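Local coordinates for protein FAD-dependent pyridine nucleotide-disulphide oxidoreductase (Desulfovibrio vulgaris, PDB 3IWA) that probably uses FAD to pass electrons from a reduced pyridine nucleotide to a disulphide or related acceptor, at residues A[13-18]-A[315-320]; A[298-302]-A[333-337]; A[336-340]-A[350-354]. The contacts are given in a common frame with arbitrary orientation. Residues are numbered along the deposited sequence.

Contact 1: A[13-18]-A[315-320]; sequences ALGPKA and ANRQGR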
ATOM      1  N   ALA A  13      -5.249 -19.310 -16.243  1.00 56.42           N
ATOM      2  CA  ALA A  13      -3.963 -18.687 -16.105  1.00 53.87           C
ATOM      3  C   ALA A  13      -3.117 -19.739 -15.405  1.00 51.13           C
ATOM      4  O   ALA A  13      -1.997 -19.994 -15.805  1.00 50.78           O
ATOM      5  CB  ALA A  13      -4.077 -17.407 -15.261  1.00 54.40           C
ATOM      6  N   LEU A  14      -3.698 -20.392 -14.405  1.00 47.38           N
ATOM      7  CA  LEU A  14      -2.926 -21.185 -13.497  1.00 46.01           C
ATOM      8  C   LEU A  14      -2.090 -22.319 -14.123  1.00 44.92           C
ATOM      9  O   LEU A  14      -0.924 -22.475 -13.758  1.00 43.16           O
ATOM     10  CB  LEU A  14      -3.783 -21.691 -12.340  1.00 44.86           C
ATOM     11  CG  LEU A  14      -2.947 -22.365 -11.249  1.00 45.58           C
ATOM     12  CD1 LEU A  14      -3.102 -21.688  -9.895  1.00 44.74           C
ATOM     13  CD2 LEU A  14      -3.304 -23.851 -11.163  1.00 44.39           C
ATOM     14  N   GLY A  15      -2.679 -23.092 -15.035  1.00 44.47           N
ATOM     15  CA  GLY A  15      -1.984 -24.207 -15.695  1.00 44.54           C
ATOM     16  C   GLY A  15      -0.714 -23.791 -16.418  1.00 44.69           C
ATOM     17  O   GLY A  15       0.374 -24.231 -16.047  1.00 43.38           O
ATOM     18  N   PRO A  16      -0.837 -22.911 -17.433  1.00 45.70           N
ATOM     19  CA  PRO A  16       0.322 -22.344 -18.149  1.00 46.36           C
ATOM     20  C   PRO A  16       1.373 -21.751 -17.208  1.00 46.34           C
ATOM     21  O   PRO A  16       2.574 -21.957 -17.407  1.00 46.45           O
ATOM     22  CB  PRO A  16      -0.295 -21.245 -19.024  1.00 46.60           C
ATOM     23  CG  PRO A  16      -1.705 -21.691 -19.237  1.00 46.67           C
ATOM     24  CD  PRO A  16      -2.112 -22.416 -17.977  1.00 46.09           C
ATOM     25  N   LYS A  17       0.935 -21.045 -16.171  1.00 46.34           N
ATOM     26  CA  LYS A  17       1.893 -20.465 -15.215  1.00 46.05           C
ATOM     27  C   LYS A  17       2.674 -21.553 -14.501  1.00 44.41           C
ATOM     28  O   LYS A  17       3.876 -21.485 -14.397  1.00 44.20           O
ATOM     29  CB  LYS A  17       1.182 -19.589 -14.179  1.00 46.93           C
ATOM     30  CG  LYS A  17       2.125 -18.770 -13.290  1.00 50.21           C
ATOM     31  CD  LYS A  17       2.908 -17.745 -14.127  1.00 55.52           C
ATOM     32  CE  LYS A  17       3.826 -16.833 -13.280  1.00 57.89           C
ATOM     33  NZ  LYS A  17       4.242 -15.578 -14.059  1.00 60.03           N
ATOM     34  N   ALA A  18       1.980 -22.544 -13.984  1.00 43.34           N
ATOM     35  CA  ALA A  18       2.639 -23.596 -13.239  1.00 43.36           C
ATOM     36  C   ALA A  18       3.674 -24.331 -14.126  1.00 43.58           C
ATOM     37  O   ALA A  18       4.782 -24.609 -13.692  1.00 43.08           O
ATOM     38  CB  ALA A  18       1.628 -24.548 -12.656  1.00 41.68           C
ATOM     39  N   ALA A 315      -4.405 -16.767  -9.388  1.00 43.05           N
ATOM     40  CA  ALA A 315      -3.841 -17.638 -10.431  1.00 42.64           C
ATOM     41  C   ALA A 315      -2.324 -17.575 -10.555  1.00 41.37           C
ATOM     42  O   ALA A 315      -1.637 -18.568 -10.308  1.00 42.39           O
ATOM     43  CB  ALA A 315      -4.490 -17.316 -11.813  1.00 42.19           C
ATOM     44  N   ASN A 316      -1.817 -16.420 -10.941  1.00 40.23           N
ATOM     45  CA  ASN A 316      -0.399 -16.252 -11.151  1.00 40.61           C
ATOM     46  C   ASN A 316       0.438 -16.545  -9.922  1.00 38.47           C
ATOM     47  O   ASN A 316       1.439 -17.226 -10.030  1.00 38.66           O
ATOM     48  CB  ASN A 316      -0.072 -14.892 -11.781  1.00 40.88           C
ATOM     49  CG  ASN A 316      -0.377 -14.893 -13.280  1.00 46.04           C
ATOM     50  OD1 ASN A 316      -0.423 -15.975 -13.883  1.00 52.08           O
ATOM     51  ND2 ASN A 316      -0.600 -13.708 -13.886  1.00 49.03           N
ATOM     52  N   ARG A 317      -0.028 -16.131  -8.757  1.00 36.56           N
ATOM     53  CA  ARG A 317       0.769 -16.257  -7.554  1.00 35.75           C
ATOM     54  C   ARG A 317       0.807 -17.726  -7.149  1.00 35.29           C
ATOM     55  O   ARG A 317       1.869 -18.242  -6.888  1.00 33.95           O
ATOM     56  CB  ARG A 317       0.223 -15.382  -6.450  1.00 35.35           C
ATOM     57  CG  ARG A 317       0.197 -13.911  -6.832  1.00 34.94           C
ATOM     58  CD  ARG A 317      -0.354 -13.026  -5.747  1.00 35.44           C
ATOM     59  NE  ARG A 317      -0.552 -11.674  -6.252  1.00 35.77           N
ATOM     60  CZ  ARG A 317      -1.540 -10.860  -5.907  1.00 33.87           C
ATOM     61  NH1 ARG A 317      -2.454 -11.240  -5.031  1.00 35.47           N
ATOM     62  NH2 ARG A 317      -1.605  -9.650  -6.440  1.00 32.49           N
ATOM     63  N   GLN A 318      -0.349 -18.389  -7.171  1.00 34.85           N
ATOM     64  CA  GLN A 318      -0.441 -19.801  -6.788  1.00 35.45           C
ATOM     65  C   GLN A 318       0.246 -20.697  -7.838  1.00 34.81           C
ATOM     66  O   GLN A 318       0.848 -21.663  -7.485  1.00 34.14           O
ATOM     67  CB  GLN A 318      -1.879 -20.270  -6.578  1.00 34.95           C
ATOM     68  CG  GLN A 318      -2.650 -19.531  -5.507  1.00 36.72           C
ATOM     69  CD  GLN A 318      -4.113 -19.971  -5.447  1.00 36.30           C
ATOM     70  OE1 GLN A 318      -4.536 -20.835  -6.215  1.00 36.70           O
ATOM     71  NE2 GLN A 318      -4.865 -19.417  -4.510  1.00 32.58           N
ATOM     72  N   GLY A 319       0.173 -20.323  -9.098  1.00 34.96           N
ATOM     73  CA  GLY A 319       0.793 -21.080 -10.166  1.00 35.83           C
ATOM     74  C   GLY A 319       2.289 -21.147 -10.009  1.00 36.60           C
ATOM     75  O   GLY A 319       2.898 -22.213 -10.209  1.00 37.67           O
ATOM     76  N   ARG A 320       2.883 -20.009  -9.639  1.00 36.67           N
ATOM     77  CA  ARG A 320       4.310 -19.935  -9.448  1.00 35.96           C
ATOM     78  C   ARG A 320       4.726 -20.887  -8.369  1.00 35.26           C
ATOM     79  O   ARG A 320       5.665 -21.631  -8.543  1.00 34.80           O
ATOM     80  CB  ARG A 320       4.750 -18.531  -9.110  1.00 35.76           C
ATOM     81  CG  ARG A 320       6.243 -18.392  -9.074  1.00 37.15           C
ATOM     82  CD  ARG A 320       6.646 -16.917  -8.951  1.00 39.19           C
ATOM     83  NE  ARG A 320       8.000 -16.690  -9.436  1.00 39.16           N
ATOM     84  CZ  ARG A 320       9.091 -16.738  -8.698  1.00 40.25           C
ATOM     85  NH1 ARG A 320      10.248 -16.504  -9.277  1.00 43.90           N
ATOM     86  NH2 ARG A 320       9.047 -17.007  -7.403  1.00 38.92           N
TER
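Van der Waals packing and one CA-H...O contact join the N-terminal part of helix 14-25 to helix 314-326; no hydrogen bond crosses between 13-18 and 315-320. The two helical segments run in roughly the same direction, at a crossing angle of -39° with axes 7.9 Å apart, and small residues permit this closeness. Ala13 CB makes an apolar contact with Ala315 CB at 3.5 Å, while Leu14 CD1 touches the backbone of the second helix, 3.5 Å from Ala315 O and 3.6 Å from Gly319 N. The aliphatic part of Lys17 covers the same helix, with CG 3.7 Å from Asn316 O. The CA-H...O contact, Ala18 CA to Gly319 O at 3.3 Å, is the shortest; separately, a CB on Gly319 would collide with Lys17 CB. Two polar ends have partners outside the segments: Gln318 OE1 bonds to Gly293 N, and Arg320 forms a salt bridge with Asp458 of the second subunit. Close fit rather than polar pairing therefore joins helix 314-326 to the first helix of what is, by family, a Rossmann-type fold.

Contact 2: A[298-302]-A[333-337]; sequences IPNLV and FPGAV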
ATOM      1  N   ILE A 298      -8.706 -22.154   0.321  1.00 35.56           N
ATOM      2  CA  ILE A 298      -7.512 -21.832   1.094  1.00 35.79           C
ATOM      3  C   ILE A 298      -7.933 -20.976   2.301  1.00 35.74           C
ATOM      4  O   ILE A 298      -8.999 -20.409   2.310  1.00 34.54           O
ATOM      5  CB  ILE A 298      -6.525 -21.026   0.290  1.00 35.52           C
ATOM      6  CG1 ILE A 298      -7.188 -19.745  -0.212  1.00 35.52           C
ATOM      7  CG2 ILE A 298      -6.010 -21.840  -0.861  1.00 36.78           C
ATOM      8  CD1 ILE A 298      -6.309 -18.908  -1.059  1.00 36.42           C
ATOM      9  N   PRO A 299      -7.082 -20.895   3.331  1.00 36.51           N
ATOM     10  CA  PRO A 299      -7.450 -20.174   4.551  1.00 36.63           C
ATOM     11  C   PRO A 299      -7.799 -18.714   4.293  1.00 36.86           C
ATOM     12  O   PRO A 299      -7.084 -18.016   3.559  1.00 36.99           O
ATOM     13  CB  PRO A 299      -6.182 -20.250   5.390  1.00 36.87           C
ATOM     14  CG  PRO A 299      -5.438 -21.424   4.861  1.00 36.71           C
ATOM     15  CD  PRO A 299      -5.704 -21.394   3.402  1.00 36.50           C
ATOM     16  N   ASN A 300      -8.914 -18.264   4.844  1.00 36.43           N
ATOM     17  CA  ASN A 300      -9.199 -16.857   4.834  1.00 36.62           C
ATOM     18  C   ASN A 300      -8.288 -16.281   5.893  1.00 36.50           C
ATOM     19  O   ASN A 300      -8.423 -16.650   7.043  1.00 37.41           O
ATOM     20  CB  ASN A 300     -10.668 -16.606   5.183  1.00 37.08           C
ATOM     21  CG  ASN A 300     -11.036 -15.134   5.162  1.00 35.27           C
ATOM     22  OD1 ASN A 300     -10.463 -14.325   5.882  1.00 34.42           O
ATOM     23  ND2 ASN A 300     -11.979 -14.789   4.340  1.00 31.19           N
ATOM     24  N   LEU A 301      -7.350 -15.404   5.540  1.00 36.62           N
ATOM     25  CA  LEU A 301      -6.414 -14.902   6.574  1.00 37.12           C
ATOM     26  C   LEU A 301      -6.986 -13.875   7.587  1.00 37.39           C
ATOM     27  O   LEU A 301      -6.288 -13.473   8.510  1.00 37.56           O
ATOM     28  CB  LEU A 301      -5.115 -14.398   5.949  1.00 36.32           C
ATOM     29  CG  LEU A 301      -4.392 -15.462   5.107  1.00 36.43           C
ATOM     30  CD1 LEU A 301      -3.313 -14.793   4.291  1.00 36.02           C
ATOM     31  CD2 LEU A 301      -3.796 -16.569   5.951  1.00 38.22           C
ATOM     32  N   VAL A 302      -8.224 -13.431   7.410  1.00 38.26           N
ATOM     33  CA  VAL A 302      -8.832 -12.513   8.373  1.00 38.43           C
ATOM     34  C   VAL A 302      -9.626 -13.353   9.348  1.00 39.77           C
ATOM     35  O   VAL A 302      -9.453 -13.212  10.560  1.00 40.23           O
ATOM     36  CB  VAL A 302      -9.775 -11.490   7.753  1.00 38.13           C
ATOM     37  CG1 VAL A 302     -10.582 -10.759   8.882  1.00 39.05           C
ATOM     38  CG2 VAL A 302      -9.021 -10.485   6.884  1.00 35.36           C
ATOM     39  N   PHE A 333       2.086 -20.698  -0.140  1.00 38.98           N
ATOM     40  CA  PHE A 333       1.064 -19.665  -0.373  1.00 37.79           C
ATOM     41  C   PHE A 333       0.115 -19.778   0.806  1.00 37.38           C
ATOM     42  O   PHE A 333      -0.526 -20.814   0.984  1.00 37.31           O
ATOM     43  CB  PHE A 333       0.332 -19.901  -1.687  1.00 37.41           C
ATOM     44  CG  PHE A 333      -0.542 -18.779  -2.079  1.00 36.36           C
ATOM     45  CD1 PHE A 333      -0.028 -17.671  -2.736  1.00 34.56           C
ATOM     46  CD2 PHE A 333      -1.885 -18.786  -1.745  1.00 34.79           C
ATOM     47  CE1 PHE A 333      -0.854 -16.617  -3.068  1.00 33.99           C
ATOM     48  CE2 PHE A 333      -2.692 -17.745  -2.073  1.00 32.61           C
ATOM     49  CZ  PHE A 333      -2.194 -16.671  -2.731  1.00 33.32           C
ATOM     50  N   PRO A 334       0.062 -18.739   1.667  1.00 36.94           N
ATOM     51  CA  PRO A 334      -0.565 -18.873   2.995  1.00 36.09           C
ATOM     52  C   PRO A 334      -2.096 -18.875   3.023  1.00 35.63           C
ATOM     53  O   PRO A 334      -2.713 -19.339   3.997  1.00 34.03           O
ATOM     54  CB  PRO A 334      -0.049 -17.641   3.750  1.00 36.77           C
ATOM     55  CG  PRO A 334       0.135 -16.579   2.658  1.00 37.60           C
ATOM     56  CD  PRO A 334       0.659 -17.407   1.456  1.00 36.91           C
ATOM     57  N   GLY A 335      -2.700 -18.340   1.972  1.00 35.06           N
ATOM     58  CA  GLY A 335      -4.134 -18.076   1.955  1.00 34.51           C
ATOM     59  C   GLY A 335      -4.361 -16.711   1.355  1.00 34.16           C
ATOM     60  O   GLY A 335      -3.499 -16.192   0.668  1.00 33.75           O
ATOM     61  N   ALA A 336      -5.501 -16.106   1.667  1.00 34.39           N
ATOM     62  CA  ALA A 336      -5.856 -14.825   1.106  1.00 33.76           C
ATOM     63  C   ALA A 336      -6.712 -14.004   2.062  1.00 34.89           C
ATOM     64  O   ALA A 336      -7.325 -14.553   3.007  1.00 34.94           O
ATOM     65  CB  ALA A 336      -6.561 -15.015  -0.204  1.00 32.37           C
ATOM     66  N   VAL A 337      -6.720 -12.689   1.816  1.00 34.99           N
ATOM     67  CA  VAL A 337      -7.663 -11.791   2.443  1.00 35.47           C
ATOM     68  C   VAL A 337      -8.706 -11.207   1.483  1.00 36.20           C
ATOM     69  O   VAL A 337      -9.642 -10.571   1.948  1.00 36.23           O
ATOM     70  CB  VAL A 337      -6.946 -10.640   3.206  1.00 35.61           C
ATOM     71  CG1 VAL A 337      -5.988 -11.229   4.259  1.00 34.68           C
ATOM     72  CG2 VAL A 337      -6.234  -9.700   2.255  1.00 31.88           C
TER
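A single beta bridge between Asn300 and Ala336 ties strand 296-299 and the residues that follow it, in a small mixed sheet of the pyridine nucleotide-disulphide oxidoreductase fold, to the loop between helix 314-326 and strand 340-343. The two segments run in broadly the same direction, 43° apart, and Ala336 makes both bonds of the bridge: its N donates to Pro299 O at 3.1 Å, and its O accepts from Leu301 N at 2.7 Å with an almost straight geometry. Two CA-H...O contacts accompany them, Gly335 CA to Pro299 O at 3.4 Å and Asn300 CA to Ala336 O at 3.5 Å. A CB on Gly335 would run into Pro299 O, and its positive phi would also press that atom against the preceding carbonyl.

Apolar side chains fill in around this backbone link. Ile298 CD1 lies at the edge of the Phe333 ring, 3.9 Å from CE2, and 4.0 Å from Ala336 CB. Leu301 lies against Pro334 to Val337, with CD1 4.2 Å from Pro334 CG and CB 3.7 Å from Val337 CG1. The second subunit approaches the same loop, where its Glu436 accepts a hydrogen bond from Val337 N. The bridge residue Asn300 also begins an Asx turn, in which its OD1 accepts from Val302 N at 2.9 Å.

Contact 3: A[336-340]-A[350-354]; sequences AVGSW and SGAGL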
ATOM      1  N   ALA A 336      -5.501 -16.106   1.667  1.00 34.39           N
ATOM      2  CA  ALA A 336      -5.856 -14.825   1.106  1.00 33.76           C
ATOM      3  C   ALA A 336      -6.712 -14.004   2.062  1.00 34.89           C
ATOM      4  O   ALA A 336      -7.325 -14.553   3.007  1.00 34.94           O
ATOM      5  CB  ALA A 336      -6.561 -15.015  -0.204  1.00 32.37           C
ATOM      6  N   VAL A 337      -6.720 -12.689   1.816  1.00 34.99           N
ATOM      7  CA  VAL A 337      -7.663 -11.791   2.443  1.00 35.47           C
ATOM      8  C   VAL A 337      -8.706 -11.207   1.483  1.00 36.20           C
ATOM      9  O   VAL A 337      -9.642 -10.571   1.948  1.00 36.23           O
ATOM     10  CB  VAL A 337      -6.946 -10.640   3.206  1.00 35.61           C
ATOM     11  CG1 VAL A 337      -5.988 -11.229   4.259  1.00 34.68           C
ATOM     12  CG2 VAL A 337      -6.234  -9.700   2.255  1.00 31.88           C
ATOM     13  N   GLY A 338      -8.562 -11.396   0.177  1.00 36.27           N
ATOM     14  CA  GLY A 338      -9.617 -10.978  -0.763  1.00 37.33           C
ATOM     15  C   GLY A 338      -9.547  -9.557  -1.344  1.00 38.12           C
ATOM     16  O   GLY A 338     -10.557  -8.930  -1.605  1.00 39.48           O
ATOM     17  N   SER A 339      -8.352  -9.052  -1.560  1.00 37.99           N
ATOM     18  CA  SER A 339      -8.173  -7.768  -2.184  1.00 37.72           C
ATOM     19  C   SER A 339      -8.822  -7.699  -3.561  1.00 37.88           C
ATOM     20  O   SER A 339      -8.772  -8.652  -4.310  1.00 38.08           O
ATOM     21  CB  SER A 339      -6.678  -7.524  -2.322  1.00 37.78           C
ATOM     22  OG  SER A 339      -6.054  -7.689  -1.074  1.00 37.89           O
ATOM     23  N   TRP A 340      -9.381  -6.561  -3.922  1.00 37.87           N
ATOM     24  CA  TRP A 340     -10.073  -6.440  -5.207  1.00 38.28           C
ATOM     25  C   TRP A 340     -10.118  -4.974  -5.622  1.00 39.52           C
ATOM     26  O   TRP A 340      -9.951  -4.086  -4.804  1.00 39.09           O
ATOM     27  CB  TRP A 340     -11.507  -7.009  -5.128  1.00 37.68           C
ATOM     28  CG  TRP A 340     -12.360  -6.309  -4.098  1.00 35.93           C
ATOM     29  CD1 TRP A 340     -12.438  -6.598  -2.779  1.00 35.91           C
ATOM     30  CD2 TRP A 340     -13.197  -5.160  -4.303  1.00 33.23           C
ATOM     31  NE1 TRP A 340     -13.293  -5.708  -2.144  1.00 34.23           N
ATOM     32  CE2 TRP A 340     -13.729  -4.796  -3.063  1.00 32.43           C
ATOM     33  CE3 TRP A 340     -13.494  -4.364  -5.410  1.00 33.19           C
ATOM     34  CZ2 TRP A 340     -14.611  -3.706  -2.914  1.00 31.80           C
ATOM     35  CZ3 TRP A 340     -14.351  -3.294  -5.251  1.00 33.50           C
ATOM     36  CH2 TRP A 340     -14.917  -2.992  -4.020  1.00 28.62           C
ATOM     37  N   SER A 350     -12.471  -0.211  -4.457  1.00 40.94           N
ATOM     38  CA  SER A 350     -11.428  -1.165  -4.089  1.00 39.66           C
ATOM     39  C   SER A 350     -11.553  -1.549  -2.634  1.00 37.20           C
ATOM     40  O   SER A 350     -12.172  -0.838  -1.883  1.00 36.72           O
ATOM     41  CB  SER A 350     -10.048  -0.573  -4.383  1.00 39.95           C
ATOM     42  OG  SER A 350      -9.074  -1.577  -4.234  1.00 43.35           O
ATOM     43  N   GLY A 351     -10.987  -2.689  -2.249  1.00 35.26           N
ATOM     44  CA  GLY A 351     -11.135  -3.227  -0.873  1.00 33.73           C
ATOM     45  C   GLY A 351     -10.387  -4.543  -0.571  1.00 32.12           C
ATOM     46  O   GLY A 351      -9.688  -5.075  -1.402  1.00 31.38           O
ATOM     47  N   ALA A 352     -10.530  -5.039   0.639  1.00 30.74           N
ATOM     48  CA  ALA A 352      -9.860  -6.248   1.089  1.00 30.90           C
ATOM     49  C   ALA A 352     -10.496  -6.652   2.378  1.00 30.28           C
ATOM     50  O   ALA A 352     -10.915  -5.801   3.116  1.00 30.82           O
ATOM     51  CB  ALA A 352      -8.351  -6.042   1.292  1.00 30.07           C
ATOM     52  N   GLY A 353     -10.550  -7.943   2.645  1.00 30.44           N
ATOM     53  CA  GLY A 353     -11.083  -8.431   3.879  1.00 31.48           C
ATOM     54  C   GLY A 353     -12.609  -8.338   3.875  1.00 32.46           C
ATOM     55  O   GLY A 353     -13.253  -8.308   2.815  1.00 32.20           O
ATOM     56  N   LEU A 354     -13.167  -8.251   5.073  1.00 33.58           N
ATOM     57  CA  LEU A 354     -14.608  -8.282   5.260  1.00 34.54           C
ATOM     58  C   LEU A 354     -15.264  -6.924   5.170  1.00 35.25           C
ATOM     59  O   LEU A 354     -14.680  -5.908   5.551  1.00 35.28           O
ATOM     60  CB  LEU A 354     -14.939  -8.866   6.615  1.00 34.95           C
ATOM     61  CG  LEU A 354     -14.301 -10.202   6.928  1.00 34.67           C
ATOM     62  CD1 LEU A 354     -14.594 -10.594   8.364  1.00 32.67           C
ATOM     63  CD2 LEU A 354     -14.791 -11.235   5.938  1.00 37.55           C
TER
HETATM   64  O   HOH W   1     -14.025  -5.893   0.676  1.00 36.98           O
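The backbones of 336-340 and 350-354 run antiparallel, their touching parts 165° apart in direction. Trp340 and Gly351 form a hydrogen-bonded pair: Trp340 N donates to Gly351 O at 2.9 Å and Gly351 N to Trp340 O at 3.1 Å. Farther along, Gly353 N donates to Val337 O at 2.9 Å. Between these bonds the chain turns at Gly338, whose positive phi suits a residue without CB, and Ser339 CA makes a CA-H...O contact of 3.2 Å with Gly351 O.

Trp340 folds its indole over Gly351, so that Gly351 O lies over one ring face; a CB on Gly351 would clash with Trp340 NE1. Trp340 NE1 donates to water 1 at 2.9 Å, which in turn makes a weak bond to Gly353 O at 3.3 Å. Ser350 OG adds a hydrogen bond to Trp340 O at 2.7 Å, and Val337 CG2 packs 4.3 Å from Ala352 CB. Ser339 OG instead bonds to Glu436 O of the second subunit. With strands 340-343 and 348-353 adjacent in sequence and paired antiparallel, the arrangement is a beta-hairpin, here at the margin of the five-stranded antiparallel sheet characteristic of the dimerisation domain in this family.

Overall arrangement
The segments of contacts 1 and 2 alternate along the chain, while contact 3 begins on the stretch where contact 2 ends. Contacts 2 and 3 are the more buried, whereas contact 1 is partly buried. Contact 1 relies on close helix packing without a hydrogen bond, contact 2 combines a lone backbone bridge with apolar side chains, and contact 3 depends chiefly on antiparallel backbone bonding. Contacts 2 and 3 share Ala336 and Val337, their centres about 11 Å apart, and also touch where Val302 packs on Gly353 and Leu354. Contact 1, about 17 Å from contact 2 between centres, meets it where Arg317 and Gln318 pack against Phe333. All three also touch the second subunit.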